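Local coordinates for esterase (uncultured bacterium FLS12, PDB 4RGY), which is a low-temperature-active alkaline esterase of the alpha/beta-hydrolase clan, probably hydrolysing ester bonds, at residues Leu48-Ser53 / Met78-Arg83; Phe121-Ser126 / Ala145-Ser150. One frame throughout, in Å; residues are numbered along the deposited sequence.

Overall arrangement
Both contacts belong to the central, mostly parallel sheet of an alpha/beta-hydrolase fold, and they follow one another in series along the chain. Strand 45-49 leads into Leu48-Ser53; after helices 58-62 and 65-68 the chain returns on strand 75-79, and interaction 1 closes that loop at Met78-Arg83. Helix 95-110 comes next, then strand 120-125. Interaction 2 starts on this strand, spans helix 127-138 and closes on strand 145-149, without crossing or enclosing the first. In the sheet, however, strands 45-49 and 120-125 are neighbours: Leu49 N lies 2.8 Å from Ala123 O, a probable hydrogen bond, and Leu125 CD1 packs on the backbone of Leu49 to Gly51.

Interaction 1. Residues Leu48-Ser53 / Met78-Arg83; sequences LLHGLS and MPAVHR
Met78 begins the contact against Leu48: its CG packs on Leu48 CB at 3.8 Å, while its CA-H points at Leu48 O. Pro79 CG lies 4.0 Å from Leu49 CD2. Between the strand ends two waters carry the contact: one donates to both Leu48 O and Pro79 O, the other takes the His50 N-H and donates to Pro79 O. Ala80 and Val81 bring the backbone up to the edge of the His50 imidazole, near its plane, where Val81 N donates to His50 NE2 (2.9 Å, 166° at the hydrogen). On the ring's other nitrogen, ND1 donates to Gly51 O at 2.8 Å, gripping the imidazole at both ends and fixing its rotation. An alanine at His50 would probably leave Val81 N without its acceptor and open a gap between the loops. Arg83, bent at chi3 (58°), lays one guanidinium face over Leu52 CD1, 3.7 Å from Arg83 CZ; its charge pairs with Glu173, and NH1 bonds to Gly15 O of the second subunit. The contact joins the C-terminal ends of two neighbouring parallel strands, where alpha/beta-hydrolase active-site loops arise. Helix 95-110 packs on Leu49 and Pro79, helix 58-62 on Leu48 and Met78, helix 127-138 on His50, Leu52 and Val81.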
ATOM      1  N   LEU A  48      -2.111  -1.076  19.068  1.00 11.86           N
ATOM      2  CA  LEU A  48      -1.740   0.335  19.166  1.00 10.95           C
ATOM      3  C   LEU A  48      -2.792   1.159  18.443  1.00 12.00           C
ATOM      4  O   LEU A  48      -2.924   1.101  17.214  1.00 12.01           O
ATOM      5  CB  LEU A  48      -0.343   0.544  18.573  1.00 11.17           C
ATOM      6  CG  LEU A  48       0.292   1.932  18.687  1.00 11.85           C
ATOM      7  CD1 LEU A  48       0.379   2.417  20.136  1.00 13.08           C
ATOM      8  CD2 LEU A  48       1.679   1.918  18.056  1.00 11.89           C
ATOM      9  N   LEU A  49      -3.571   1.890  19.239  1.00 11.60           N
ATOM     10  CA  LEU A  49      -4.816   2.503  18.785  1.00 11.82           C
ATOM     11  C   LEU A  49      -4.675   3.975  18.403  1.00  9.65           C
ATOM     12  O   LEU A  49      -3.977   4.747  19.070  1.00 12.36           O
ATOM     13  CB  LEU A  49      -5.874   2.342  19.861  1.00 12.35           C
ATOM     14  CG  LEU A  49      -6.005   0.914  20.396  1.00 11.45           C
ATOM     15  CD1 LEU A  49      -7.117   0.851  21.436  1.00 12.23           C
ATOM     16  CD2 LEU A  49      -6.230  -0.083  19.268  1.00 12.84           C
ATOM     17  N   HIS A  50      -5.355   4.357  17.326  1.00 11.12           N
ATOM     18  CA  HIS A  50      -5.271   5.730  16.812  1.00 12.34           C
ATOM     19  C   HIS A  50      -6.195   6.708  17.523  1.00 11.39           C
ATOM     20  O   HIS A  50      -7.056   6.323  18.310  1.00 12.25           O
ATOM     21  CB  HIS A  50      -5.514   5.775  15.295  1.00 12.03           C
ATOM     22  CG  HIS A  50      -6.910   5.413  14.869  1.00 11.27           C
ATOM     23  ND1 HIS A  50      -8.013   6.198  15.151  1.00 11.29           N
ATOM     24  CD2 HIS A  50      -7.376   4.355  14.162  1.00 12.86           C
ATOM     25  CE1 HIS A  50      -9.094   5.638  14.629  1.00 11.79           C
ATOM     26  NE2 HIS A  50      -8.733   4.514  14.030  1.00 12.98           N
ATOM     27  N   GLY A  51      -6.010   7.993  17.228  1.00 11.98           N
ATOM     28  CA  GLY A  51      -6.823   9.029  17.839  1.00 11.46           C
ATOM     29  C   GLY A  51      -8.003   9.495  17.001  1.00 12.11           C
ATOM     30  O   GLY A  51      -8.371   8.863  15.991  1.00 12.32           O
ATOM     31  N   LEU A  52      -8.644  10.576  17.447  1.00 13.37           N
ATOM     32  CA  LEU A  52      -9.833  11.082  16.771  1.00 13.27           C
ATOM     33  C   LEU A  52      -9.465  11.738  15.448  1.00 13.97           C
ATOM     34  O   LEU A  52      -8.685  12.678  15.426  1.00 15.55           O
ATOM     35  CB  LEU A  52     -10.587  12.066  17.678  1.00 13.65           C
ATOM     36  CG  LEU A  52     -11.812  12.762  17.080  1.00 15.12           C
ATOM     37  CD1 LEU A  52     -12.870  11.740  16.711  1.00 15.14           C
ATOM     38  CD2 LEU A  52     -12.362  13.803  18.058  1.00 18.15           C
ATOM     39  N   SER A  53     -10.072  11.228  14.376  1.00 12.86           N
ATOM     40  CA  SER A  53      -9.834  11.606  12.969  1.00 13.26           C
ATOM     41  C   SER A  53      -8.724  10.805  12.301  1.00 13.34           C
ATOM     42  O   SER A  53      -8.520  10.936  11.095  1.00 14.36           O
ATOM     43  CB  SER A  53      -9.622  13.119  12.740  1.00 14.55           C
ATOM     44  OG  SER A  53      -8.288  13.530  13.032  1.00 16.10           O
ATOM     45  N   MET A  78      -2.056  -2.199  14.342  1.00 12.03           N
ATOM     46  CA  MET A  78      -2.606  -0.852  14.289  1.00 11.27           C
ATOM     47  C   MET A  78      -3.848  -0.852  13.404  1.00 12.48           C
ATOM     48  O   MET A  78      -3.756  -0.779  12.178  1.00 12.26           O
ATOM     49  CB  MET A  78      -1.547   0.113  13.745  1.00 11.59           C
ATOM     50  CG  MET A  78      -0.420   0.369  14.744  1.00 12.32           C
ATOM     51  SD  MET A  78       1.158   0.840  14.007  1.00 12.73           S
ATOM     52  CE  MET A  78       1.697  -0.715  13.278  1.00 13.73           C
ATOM     53  N   PRO A  79      -5.023  -0.931  14.028  1.00 11.80           N
ATOM     54  CA  PRO A  79      -6.262  -1.010  13.252  1.00 12.59           C
ATOM     55  C   PRO A  79      -6.954   0.338  13.110  1.00 11.20           C
ATOM     56  O   PRO A  79      -6.441   1.329  13.632  1.00 12.19           O
ATOM     57  CB  PRO A  79      -7.117  -1.897  14.118  1.00 14.54           C
ATOM     58  CG  PRO A  79      -6.725  -1.529  15.529  1.00 14.48           C
ATOM     59  CD  PRO A  79      -5.253  -1.174  15.464  1.00 13.36           C
ATOM     60  N   ALA A  80      -8.071   0.361  12.386  1.00 12.25           N
ATOM     61  CA  ALA A  80      -8.850   1.575  12.149  1.00 12.50           C
ATOM     62  C   ALA A  80     -10.246   1.428  12.728  1.00 12.37           C
ATOM     63  O   ALA A  80     -10.891   0.387  12.545  1.00 14.55           O
ATOM     64  CB  ALA A  80      -8.932   1.852  10.658  1.00 13.67           C
ATOM     65  N   VAL A  81     -10.729   2.463  13.415  1.00 12.41           N
ATOM     66  CA  VAL A  81     -12.094   2.438  13.943  1.00 13.55           C
ATOM     67  C   VAL A  81     -12.902   3.687  13.609  1.00 12.32           C
ATOM     68  O   VAL A  81     -13.937   3.947  14.243  1.00 12.68           O
ATOM     69  CB  VAL A  81     -12.136   2.217  15.469  1.00 12.67           C
ATOM     70  CG1 VAL A  81     -11.435   0.911  15.824  1.00 13.87           C
ATOM     71  CG2 VAL A  81     -11.502   3.402  16.206  1.00 12.53           C
ATOM     72  N   HIS A  82     -12.431   4.456  12.632  1.00 13.23           N
ATOM     73  CA  HIS A  82     -13.139   5.662  12.202  1.00 12.86           C
ATOM     74  C   HIS A  82     -13.387   6.596  13.393  1.00 11.88           C
ATOM     75  O   HIS A  82     -12.533   6.676  14.276  1.00 13.13           O
ATOM     76  CB  HIS A  82     -14.397   5.266  11.432  1.00 14.44           C
ATOM     77  CG  HIS A  82     -14.099   4.315  10.318  1.00 15.97           C
ATOM     78  ND1 HIS A  82     -14.836   3.174  10.086  1.00 19.27           N
ATOM     79  CD2 HIS A  82     -13.096   4.306   9.407  1.00 17.93           C
ATOM     80  CE1 HIS A  82     -14.315   2.519   9.064  1.00 18.78           C
ATOM     81  NE2 HIS A  82     -13.257   3.184   8.636  1.00 18.91           N
ATOM     82  N   ARG A  83     -14.513   7.305  13.439  1.00 13.37           N
ATOM     83  CA  ARG A  83     -14.753   8.259  14.520  1.00 14.60           C
ATOM     84  C   ARG A  83     -15.716   7.667  15.549  1.00 16.72           C
ATOM     85  O   ARG A  83     -16.715   8.284  15.919  1.00 19.28           O
ATOM     86  CB  ARG A  83     -15.277   9.590  13.967  1.00 15.26           C
ATOM     87  CG  ARG A  83     -14.294  10.320  13.049  1.00 15.71           C
ATOM     88  CD  ARG A  83     -14.926  11.572  12.440  1.00 14.85           C
ATOM     89  NE  ARG A  83     -15.385  12.485  13.487  1.00 13.69           N
ATOM     90  CZ  ARG A  83     -14.655  13.481  13.984  1.00 14.43           C
ATOM     91  NH1 ARG A  83     -13.436  13.726  13.509  1.00 15.69           N
ATOM     92  NH2 ARG A  83     -15.152  14.248  14.947  1.00 16.95           N
TER
HETATM   93  O   HOH W   1      -3.940   2.306  14.881  1.00 12.46           O
HETATM   94  O   HOH W   2      -7.001   1.917  16.403  1.00 13.22           O
HETATM   95  O   HOH W   3     -10.744   8.624  13.555  1.00 13.22           O

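Interaction 2. Residues Phe121-Ser126 / Ala145-Ser150; sequences FVAGLS and AAASLS
Val122 and Ala146 meet on one face of the sheet, Val122 CG1 lying 3.7 Å from Ala146 CB; the first torsion of 63° puts this methyl between the backbone N and the carbonyl carbon, on the side of the neighbouring strand. Gly124 and Ser148 are paired on the same face, and the absent side chain of Gly124 leaves only backbone beside Ser148. The other face carries Phe121, Ala123 and Leu125 opposite Ala145, Ala147 and Leu149. Here the Phe121 ring turns its edge to the Ala145 methyl, with CD1 4.0 Å from CB, and Ala123 meets Ala147 methyl to methyl at 3.8 Å. The two leucines part company: Leu125 CG sits between its backbone N and carbonyl carbon (chi1 75°) and carries the chain end away from the partner strand, while CB stays against Leu149, whereas Leu149 reaches across until its CD1 is 3.4 Å from Gly124 O.

The axes of strands 121-125 and 145-149 run parallel, 6° apart, residues pairing one to one from Val122-Ala146 to Leu125-Leu149. Their ladder includes Val122 N to Ala145 O and Leu149 N to Gly124 O, the latter 2.9 Å long, and ends with Ser126 N to Leu149 O at 3.0 Å. This last bond ties down the turn bearing Ser126, consistent with a nucleophile elbow of the GxSxG type; Ser126 OG makes a weak hydrogen bond to His245, as in a Ser-His-Asp triad. Helix 127-138 forms the beta-alpha-beta crossover and packs on Val122 and Ser148, helix 247-260 meets Leu125 and Ala145, and strands 45-49 and 207-213 flank the pair in the sheet.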
ATOM      1  N   PHE A 121      -0.785  -6.587  25.035  1.00 14.34           N
ATOM      2  CA  PHE A 121      -0.769  -5.226  25.566  1.00 15.25           C
ATOM      3  C   PHE A 121      -1.582  -4.305  24.667  1.00 14.00           C
ATOM      4  O   PHE A 121      -1.769  -4.590  23.484  1.00 14.64           O
ATOM      5  CB  PHE A 121       0.663  -4.690  25.678  1.00 15.57           C
ATOM      6  CG  PHE A 121       1.683  -5.738  26.017  1.00 14.44           C
ATOM      7  CD1 PHE A 121       1.844  -6.168  27.323  1.00 16.30           C
ATOM      8  CD2 PHE A 121       2.484  -6.293  25.030  1.00 15.81           C
ATOM      9  CE1 PHE A 121       2.782  -7.139  27.638  1.00 17.84           C
ATOM     10  CE2 PHE A 121       3.420  -7.262  25.337  1.00 16.90           C
ATOM     11  CZ  PHE A 121       3.575  -7.684  26.644  1.00 18.20           C
ATOM     12  N   VAL A 122      -2.080  -3.207  25.228  1.00 12.95           N
ATOM     13  CA  VAL A 122      -2.798  -2.221  24.422  1.00 14.00           C
ATOM     14  C   VAL A 122      -2.412  -0.809  24.846  1.00 14.90           C
ATOM     15  O   VAL A 122      -2.192  -0.546  26.035  1.00 13.55           O
ATOM     16  CB  VAL A 122      -4.332  -2.441  24.476  1.00 12.87           C
ATOM     17  CG1 VAL A 122      -4.878  -2.251  25.897  1.00 12.93           C
ATOM     18  CG2 VAL A 122      -5.049  -1.523  23.495  1.00 14.80           C
ATOM     19  N   ALA A 123      -2.303   0.094  23.874  1.00 13.09           N
ATOM     20  CA  ALA A 123      -1.970   1.497  24.127  1.00 13.96           C
ATOM     21  C   ALA A 123      -2.606   2.361  23.051  1.00 13.00           C
ATOM     22  O   ALA A 123      -2.845   1.889  21.932  1.00 12.84           O
ATOM     23  CB  ALA A 123      -0.468   1.711  24.160  1.00 14.28           C
ATOM     24  N   GLY A 124      -2.873   3.624  23.358  1.00 12.81           N
ATOM     25  CA  GLY A 124      -3.432   4.500  22.348  1.00 11.98           C
ATOM     26  C   GLY A 124      -3.346   5.945  22.774  1.00 13.24           C
ATOM     27  O   GLY A 124      -3.202   6.236  23.965  1.00 13.75           O
ATOM     28  N   LEU A 125      -3.437   6.848  21.797  1.00 11.99           N
ATOM     29  CA  LEU A 125      -3.507   8.277  22.076  1.00 14.41           C
ATOM     30  C   LEU A 125      -4.938   8.783  21.900  1.00 12.74           C
ATOM     31  O   LEU A 125      -5.715   8.197  21.136  1.00 12.45           O
ATOM     32  CB  LEU A 125      -2.495   9.075  21.238  1.00 13.73           C
ATOM     33  CG  LEU A 125      -2.694   9.363  19.735  1.00 13.89           C
ATOM     34  CD1 LEU A 125      -3.052   8.117  18.931  1.00 13.37           C
ATOM     35  CD2 LEU A 125      -3.697  10.497  19.474  1.00 13.81           C
ATOM     36  N   SER A 126      -5.281   9.854  22.617  1.00 13.83           N
ATOM     37  CA  SER A 126      -6.642  10.400  22.685  1.00 14.17           C
ATOM     38  C   SER A 126      -7.747   9.406  22.941  1.00 13.86           C
ATOM     39  O   SER A 126      -7.888   8.751  23.996  1.00 13.76           O
ATOM     40  CB  SER A 126      -7.056  11.014  21.343  1.00 22.56           C
ATOM     41  OG  SER A 126      -6.128  11.975  20.878  1.00 31.14           O
ATOM     42  N   ALA A 145      -1.285  -5.288  30.167  1.00 16.42           N
ATOM     43  CA  ALA A 145      -1.003  -3.864  30.335  1.00 16.24           C
ATOM     44  C   ALA A 145      -1.848  -3.039  29.377  1.00 15.14           C
ATOM     45  O   ALA A 145      -2.142  -3.484  28.262  1.00 15.36           O
ATOM     46  CB  ALA A 145       0.469  -3.581  30.107  1.00 15.78           C
ATOM     47  N   ALA A 146      -2.245  -1.854  29.829  1.00 13.22           N
ATOM     48  CA  ALA A 146      -3.036  -0.906  29.045  1.00 14.95           C
ATOM     49  C   ALA A 146      -2.505   0.495  29.327  1.00 13.95           C
ATOM     50  O   ALA A 146      -2.292   0.864  30.489  1.00 14.52           O
ATOM     51  CB  ALA A 146      -4.524  -1.004  29.398  1.00 14.32           C
ATOM     52  N   ALA A 147      -2.304   1.285  28.275  1.00 13.88           N
ATOM     53  CA  ALA A 147      -1.672   2.594  28.399  1.00 13.10           C
ATOM     54  C   ALA A 147      -2.423   3.659  27.623  1.00 12.40           C
ATOM     55  O   ALA A 147      -2.787   3.451  26.449  1.00 13.65           O
ATOM     56  CB  ALA A 147      -0.237   2.527  27.906  1.00 13.78           C
ATOM     57  N   SER A 148      -2.656   4.798  28.272  1.00 13.97           N
ATOM     58  CA  SER A 148      -3.287   5.938  27.623  1.00 11.18           C
ATOM     59  C   SER A 148      -2.340   7.120  27.487  1.00 12.35           C
ATOM     60  O   SER A 148      -1.714   7.545  28.465  1.00 12.87           O
ATOM     61  CB  SER A 148      -4.528   6.368  28.402  1.00 12.21           C
ATOM     62  OG  SER A 148      -5.031   7.616  27.934  1.00 13.16           O
ATOM     63  N   LEU A 149      -2.239   7.655  26.270  1.00 13.34           N
ATOM     64  CA  LEU A 149      -1.417   8.832  25.996  1.00 12.23           C
ATOM     65  C   LEU A 149      -2.327   9.987  25.615  1.00 12.98           C
ATOM     66  O   LEU A 149      -3.036   9.907  24.609  1.00 12.93           O
ATOM     67  CB  LEU A 149      -0.418   8.557  24.865  1.00 14.53           C
ATOM     68  CG  LEU A 149       0.637   7.473  25.097  1.00 12.70           C
ATOM     69  CD1 LEU A 149       0.049   6.087  24.839  1.00 16.33           C
ATOM     70  CD2 LEU A 149       1.837   7.695  24.188  1.00 16.78           C
ATOM     71  N   SER A 150      -2.340  11.037  26.436  1.00 13.25           N
ATOM     72  CA  SER A 150      -3.194  12.199  26.189  1.00 13.20           C
ATOM     73  C   SER A 150      -4.622  11.764  25.896  1.00 12.95           C
ATOM     74  O   SER A 150      -5.223  12.175  24.892  1.00 12.66           O
ATOM     75  CB  SER A 150      -2.638  13.015  25.022  1.00 15.25           C
ATOM     76  OG  SER A 150      -1.253  13.257  25.206  1.00 13.98           O
TER